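Local coordinates for protein acyl-CoA dehydrogenase (Mycobacterium thermoresistibile, PDB 3PFD) that probably catalyses the flavin-dependent oxidation of saturated acyl-CoA to 2,3-dehydroacyl-CoA, using bound FAD, here in its reduced form, at residues Ala42-Val45 with Ala49-Pro52; Glu212-Leu215 with Pro221-Glu224. All blocks are in the same frame, centred on the assembly; numbering follows the deposited sequence.

Overall arrangement
The two contacts illustrate how a chain can be turned at the border between domains while a cofactor site is built nearby. Contact 1 ends helix 24-47 and leads into helix 53-61 in the N-terminal helical domain; contact 2 lies in the middle beta domain, where the loop after strand 206-211 meets the start of strand 222-233. Their centres are about 13 Å apart, and they touch directly: Phe51 CD2 packs 3.7 Å from Pro221 CD, joining the two domains. Contact 2 touches the flavin, through Lys214 and Thr222. Contact 1 is more remote, the nearest atoms of the Phe51 side chain and the cofactor being about 12 Å apart.

Contact 1 (Ala42-Val45 with Ala49-Pro52); sequences AAEV and ARFP
Val45 and Arg50 close a Schellman motif at the end of helix 24-47 in the N-terminal helical domain, and the residues that follow fold back on the last turn. Ala49, with its positive phi of 53°, is the C' residue that takes the chain out of the helix. Arg50 then gives its backbone N-H to Val45 O at 3.0 Å. Its side chain doubles back: CG lies between the backbone N and the carbonyl carbon (chi1 62°), and a bend at chi2 brings the guanidinium beside Glu44. There Arg50 NH1 forms a salt bridge with Glu44 OE2 at 2.7 Å, reaching the oxygen from above the carboxylate plane, the two flat groups being turned 63° apart. Arg50 NH2 donates to Phe51 O at 3.2 Å, the oxygen lying close to the guanidinium plane, and also pairs with Glu54 in the following helix, so polar partners on several sides fix the rotation of the group. Phe51 starts its side chain away from the helix, and one face of its ring lies against Pro52 CD. Pro52, the N-cap residue of helix 53-61, crosses Val45 at about a right angle. Val45 CG2 is wedged here, 3.9 Å above one face of the Arg50 guanidinium near its rim and 3.7 Å from Pro52 CA.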
loop_
_atom_site.group_PDB
_atom_site.type_symbol
_atom_site.label_atom_id
_atom_site.label_comp_id
_atom_site.label_asym_id
_atom_site.label_seq_id
_atom_site.Cartn_x
_atom_site.Cartn_y
_atom_site.Cartn_z
ATOM N N ALA C 42 22.373 -3.837 23.522
ATOM C CA ALA C 42 21.510 -4.314 22.440
ATOM C C ALA C 42 22.245 -4.694 21.150
ATOM O O ALA C 42 21.945 -5.736 20.573
ATOM C CB ALA C 42 20.401 -3.288 22.166
ATOM N N ALA C 43 23.190 -3.859 20.695
ATOM C CA ALA C 43 24.005 -4.180 19.519
ATOM C C ALA C 43 24.794 -5.497 19.658
ATOM O O ALA C 43 24.769 -6.333 18.760
ATOM C CB ALA C 43 24.964 -3.031 19.170
ATOM N N GLU C 44 25.491 -5.647 20.786
ATOM C CA GLU C 44 26.302 -6.820 21.103
ATOM C C GLU C 44 25.410 -8.044 21.321
ATOM O O GLU C 44 25.730 -9.117 20.870
ATOM C CB GLU C 44 27.210 -6.519 22.309
ATOM C CG GLU C 44 27.930 -7.681 23.021
ATOM C CD GLU C 44 28.826 -7.164 24.189
ATOM O OE1 GLU C 44 29.384 -6.068 24.012
ATOM O OE2 GLU C 44 28.984 -7.815 25.251
ATOM N N VAL C 45 24.268 -7.871 21.969
ATOM C CA VAL C 45 23.281 -8.955 22.078
ATOM C C VAL C 45 22.969 -9.585 20.694
ATOM O O VAL C 45 23.012 -10.804 20.514
ATOM C CB VAL C 45 22.009 -8.458 22.837
ATOM C CG1 VAL C 45 20.792 -9.420 22.682
ATOM C CG2 VAL C 45 22.345 -8.252 24.314
ATOM N N ALA C 49 24.763 -12.802 19.013
ATOM C CA ALA C 49 23.625 -13.714 19.159
ATOM C C ALA C 49 23.657 -14.335 20.558
ATOM O O ALA C 49 23.751 -15.531 20.709
ATOM C CB ALA C 49 23.654 -14.802 18.079
ATOM N N ARG C 50 23.620 -13.501 21.584
ATOM C CA ARG C 50 23.821 -13.976 22.944
ATOM C C ARG C 50 22.727 -13.415 23.838
ATOM O O ARG C 50 22.249 -12.297 23.598
ATOM C CB ARG C 50 25.231 -13.596 23.457
ATOM C CG ARG C 50 25.559 -12.098 23.552
ATOM C CD ARG C 50 25.520 -11.603 24.984
ATOM N NE ARG C 50 26.202 -10.321 25.189
ATOM C CZ ARG C 50 25.862 -9.447 26.143
ATOM N NH1 ARG C 50 26.520 -8.298 26.272
ATOM N NH2 ARG C 50 24.859 -9.712 26.969
ATOM N N PHE C 51 22.340 -14.188 24.857
ATOM C CA PHE C 51 21.283 -13.759 25.764
ATOM C C PHE C 51 21.494 -12.340 26.328
ATOM O O PHE C 51 22.592 -12.015 26.769
ATOM C CB PHE C 51 21.125 -14.740 26.925
ATOM C CG PHE C 51 19.881 -14.496 27.736
ATOM C CD1 PHE C 51 19.949 -13.863 28.965
ATOM C CD2 PHE C 51 18.624 -14.845 27.231
ATOM C CE1 PHE C 51 18.790 -13.606 29.693
ATOM C CE2 PHE C 51 17.460 -14.614 27.966
ATOM C CZ PHE C 51 17.542 -13.991 29.187
ATOM N N PRO C 52 20.431 -11.496 26.335
ATOM C CA PRO C 52 20.579 -10.181 26.994
ATOM C C PRO C 52 20.637 -10.262 28.540
ATOM O O PRO C 52 19.678 -9.848 29.217
ATOM C CB PRO C 52 19.351 -9.393 26.515
ATOM C CG PRO C 52 18.300 -10.454 26.195
ATOM C CD PRO C 52 19.080 -11.712 25.780
#

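Contact 2 (Glu212-Leu215 with Pro221-Glu224); sequences ERKL and PTTE. With FDA (dihydroflavine-adenine dinucleotide), chain B.
Lys214 NZ, which comes within 3.1 Å of Thr222 OG1, is gripped by several oxygens: it donates to the carbonyls of Ser220 and Ile217 in the intervening loop and to a water 3.1 Å from NZ. That water is central to the contact. It also accepts from Thr222 N at 2.9 Å and lies 2.8 Å from Glu212 O, to which it probably donates.

Just before this point the antiparallel pairing of strands 206-211 and 222-233 in the middle domain runs out. Glu212 N still bonds to Thr222 O at 2.7 Å, nearly in line with the carbonyl, but the reciprocal link from Thr222 N to Glu212 O is made through the water. The last rung of the ladder is thus opened by an inserted solvent molecule, and the lysine ammonium reaches the same water from the side.

The side chains follow from this. Thr222 keeps OG1 beside its own backbone N (chi1 -48°), where it bonds to Ser220 O, while its CG2 packs near both Glu212 CG and, 3.9 Å from CG2, the flavin methyl C7M. Lys214 runs out to CD, which lies 3.7 Å from C7M of the flavin, and bends at chi3 and chi4 then carry its NZ back toward the loop carbonyls. Tyr357 of the second subunit packs on this lysine. The carboxylates of Glu212 and Glu224 share Arg141, which probably offsets their like charges.

The flavin's dimethylbenzene end therefore meets aliphatic carbon, although a lysine and a threonine supply it. The ammonium, held by carbonyls and water, probably adds some positive potential near the reduced cofactor without bonding to it directly.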
loop_
_atom_site.group_PDB
_atom_site.type_symbol
_atom_site.label_atom_id
_atom_site.label_comp_id
_atom_site.label_asym_id
_atom_site.label_seq_id
_atom_site.Cartn_x
_atom_site.Cartn_y
_atom_site.Cartn_z
ATOM N N GLU C 212 18.078 -21.834 17.209
ATOM C CA GLU C 212 17.941 -21.503 15.780
ATOM C C GLU C 212 18.875 -20.345 15.409
ATOM O O GLU C 212 19.118 -19.461 16.239
ATOM C CB GLU C 212 16.491 -21.103 15.443
ATOM C CG GLU C 212 15.406 -22.130 15.781
ATOM C CD GLU C 212 15.282 -23.246 14.751
ATOM O OE1 GLU C 212 16.015 -23.233 13.750
ATOM O OE2 GLU C 212 14.425 -24.132 14.939
ATOM N N ARG C 213 19.402 -20.378 14.178
ATOM C CA ARG C 213 20.121 -19.247 13.549
ATOM C C ARG C 213 19.077 -18.356 12.862
ATOM O O ARG C 213 18.376 -18.822 11.974
ATOM C CB ARG C 213 21.115 -19.743 12.500
ATOM C CG ARG C 213 22.359 -20.437 13.058
ATOM C CD ARG C 213 23.243 -21.016 11.947
ATOM N NE ARG C 213 22.458 -21.866 11.036
ATOM C CZ ARG C 213 22.443 -21.779 9.696
ATOM N NH1 ARG C 213 23.184 -20.874 9.050
ATOM N NH2 ARG C 213 21.677 -22.613 8.995
ATOM N N LYS C 214 18.968 -17.099 13.267
ATOM C CA LYS C 214 17.768 -16.303 12.898
ATOM C C LYS C 214 18.066 -15.001 12.181
ATOM O O LYS C 214 19.188 -14.493 12.214
ATOM C CB LYS C 214 16.864 -16.031 14.114
ATOM C CG LYS C 214 16.472 -17.258 14.893
ATOM C CD LYS C 214 15.249 -17.007 15.802
ATOM C CE LYS C 214 15.554 -16.078 16.991
ATOM N NZ LYS C 214 16.850 -16.380 17.692
ATOM N N LEU C 215 17.037 -14.465 11.532
ATOM C CA LEU C 215 17.088 -13.153 10.902
ATOM C C LEU C 215 17.307 -12.044 11.947
ATOM O O LEU C 215 18.150 -11.164 11.777
ATOM C CB LEU C 215 15.774 -12.915 10.130
ATOM C CG LEU C 215 15.466 -11.516 9.612
ATOM C CD1 LEU C 215 16.628 -10.956 8.812
ATOM C CD2 LEU C 215 14.137 -11.533 8.754
ATOM N N PRO C 221 17.218 -16.855 22.837
ATOM C CA PRO C 221 17.401 -18.281 22.513
ATOM C C PRO C 221 16.082 -18.889 22.022
ATOM O O PRO C 221 15.027 -18.711 22.661
ATOM C CB PRO C 221 17.828 -18.925 23.846
ATOM C CG PRO C 221 17.926 -17.793 24.867
ATOM C CD PRO C 221 17.245 -16.580 24.284
ATOM N N THR C 222 16.152 -19.586 20.892
ATOM C CA THR C 222 14.992 -20.206 20.254
ATOM C C THR C 222 15.369 -21.671 20.025
ATOM O O THR C 222 16.141 -21.993 19.100
ATOM C CB THR C 222 14.646 -19.501 18.919
ATOM O OG1 THR C 222 14.625 -18.076 19.109
ATOM C CG2 THR C 222 13.289 -19.974 18.367
ATOM N N THR C 223 14.843 -22.545 20.886
ATOM C CA THR C 223 15.342 -23.919 20.998
ATOM C C THR C 223 14.311 -25.014 20.780
ATOM O O THR C 223 13.112 -24.811 20.958
ATOM C CB THR C 223 16.007 -24.190 22.392
ATOM O OG1 THR C 223 15.005 -24.275 23.416
ATOM C CG2 THR C 223 16.996 -23.091 22.743
ATOM N N GLU C 224 14.805 -26.182 20.384
ATOM C CA GLU C 224 14.045 -27.404 20.506
ATOM C C GLU C 224 14.010 -27.852 21.982
ATOM O O GLU C 224 14.838 -27.429 22.788
ATOM C CB GLU C 224 14.630 -28.496 19.601
ATOM C CG GLU C 224 14.499 -28.236 18.094
ATOM C CD GLU C 224 15.307 -29.225 17.224
ATOM O OE1 GLU C 224 15.945 -30.178 17.754
ATOM O OE2 GLU C 224 15.298 -29.050 15.991
HETATM P PA FDA B . 3.269 -22.562 9.027
HETATM O O1A FDA B . 2.059 -22.805 9.886
HETATM O O2A FDA B . 3.871 -23.678 8.209
HETATM O O5B FDA B . 2.903 -21.339 8.042
HETATM C C5B FDA B . 3.527 -21.149 6.767
HETATM C C4B FDA B . 2.757 -20.070 5.992
HETATM O O4B FDA B . 1.439 -20.531 5.670
HETATM C C3B FDA B . 2.565 -18.798 6.820
HETATM O O3B FDA B . 2.587 -17.683 5.918
HETATM C C2B FDA B . 1.162 -18.953 7.383
HETATM O O2B FDA B . 0.539 -17.701 7.681
HETATM C C1B FDA B . 0.469 -19.661 6.241
HETATM N N9A FDA B . -0.751 -20.376 6.668
HETATM C C8A FDA B . -0.805 -21.480 7.436
HETATM N N7A FDA B . -2.101 -21.847 7.598
HETATM C C5A FDA B . -2.872 -20.957 6.925
HETATM C C6A FDA B . -4.258 -20.825 6.744
HETATM N N6A FDA B . -5.121 -21.714 7.326
HETATM N N1A FDA B . -4.726 -19.797 5.986
HETATM C C2A FDA B . -3.856 -18.922 5.432
HETATM N N3A FDA B . -2.516 -19.021 5.580
HETATM C C4A FDA B . -2.002 -20.027 6.333
HETATM N N1 FDA B . 6.039 -21.334 19.460
HETATM C C2 FDA B . 6.000 -21.785 20.752
HETATM O O2 FDA B . 5.340 -22.810 21.070
HETATM N N3 FDA B . 6.686 -21.129 21.713
HETATM C C4 FDA B . 7.410 -20.026 21.417
HETATM O O4 FDA B . 8.027 -19.481 22.348
HETATM C C4X FDA B . 7.452 -19.522 20.101
HETATM N N5 FDA B . 8.258 -18.496 19.762
HETATM C C5X FDA B . 8.717 -18.371 18.504
HETATM C C6 FDA B . 9.904 -17.678 18.230
HETATM C C7 FDA B . 10.405 -17.630 16.917
HETATM C C7M FDA B . 11.682 -16.874 16.616
HETATM C C8 FDA B . 9.711 -18.235 15.878
HETATM C C8M FDA B . 10.216 -18.189 14.447
HETATM C C9 FDA B . 8.535 -18.909 16.148
HETATM C C9A FDA B . 8.043 -18.993 17.455
HETATM N N10 FDA B . 6.990 -19.884 17.755
HETATM C C10 FDA B . 6.748 -20.208 19.118
HETATM C "C1'" FDA B . 6.337 -20.638 16.684
HETATM C "C2'" FDA B . 5.348 -19.772 15.891
HETATM O "O2'" FDA B . 4.141 -19.468 16.626
HETATM C "C3'" FDA B . 5.081 -20.467 14.574
HETATM O "O3'" FDA B . 6.230 -20.253 13.715
HETATM C "C4'" FDA B . 3.804 -19.948 13.886
HETATM O "O4'" FDA B . 2.644 -20.380 14.601
HETATM C "C5'" FDA B . 3.690 -20.429 12.446
HETATM O "O5'" FDA B . 3.946 -21.838 12.389
HETATM P P FDA B . 5.016 -22.388 11.319
HETATM O O1P FDA B . 6.316 -21.663 11.557
HETATM O O2P FDA B . 4.984 -23.899 11.342
HETATM O O3P FDA B . 4.447 -21.847 9.911
HETATM O O HOH W 1 18.131 -18.917 18.823
#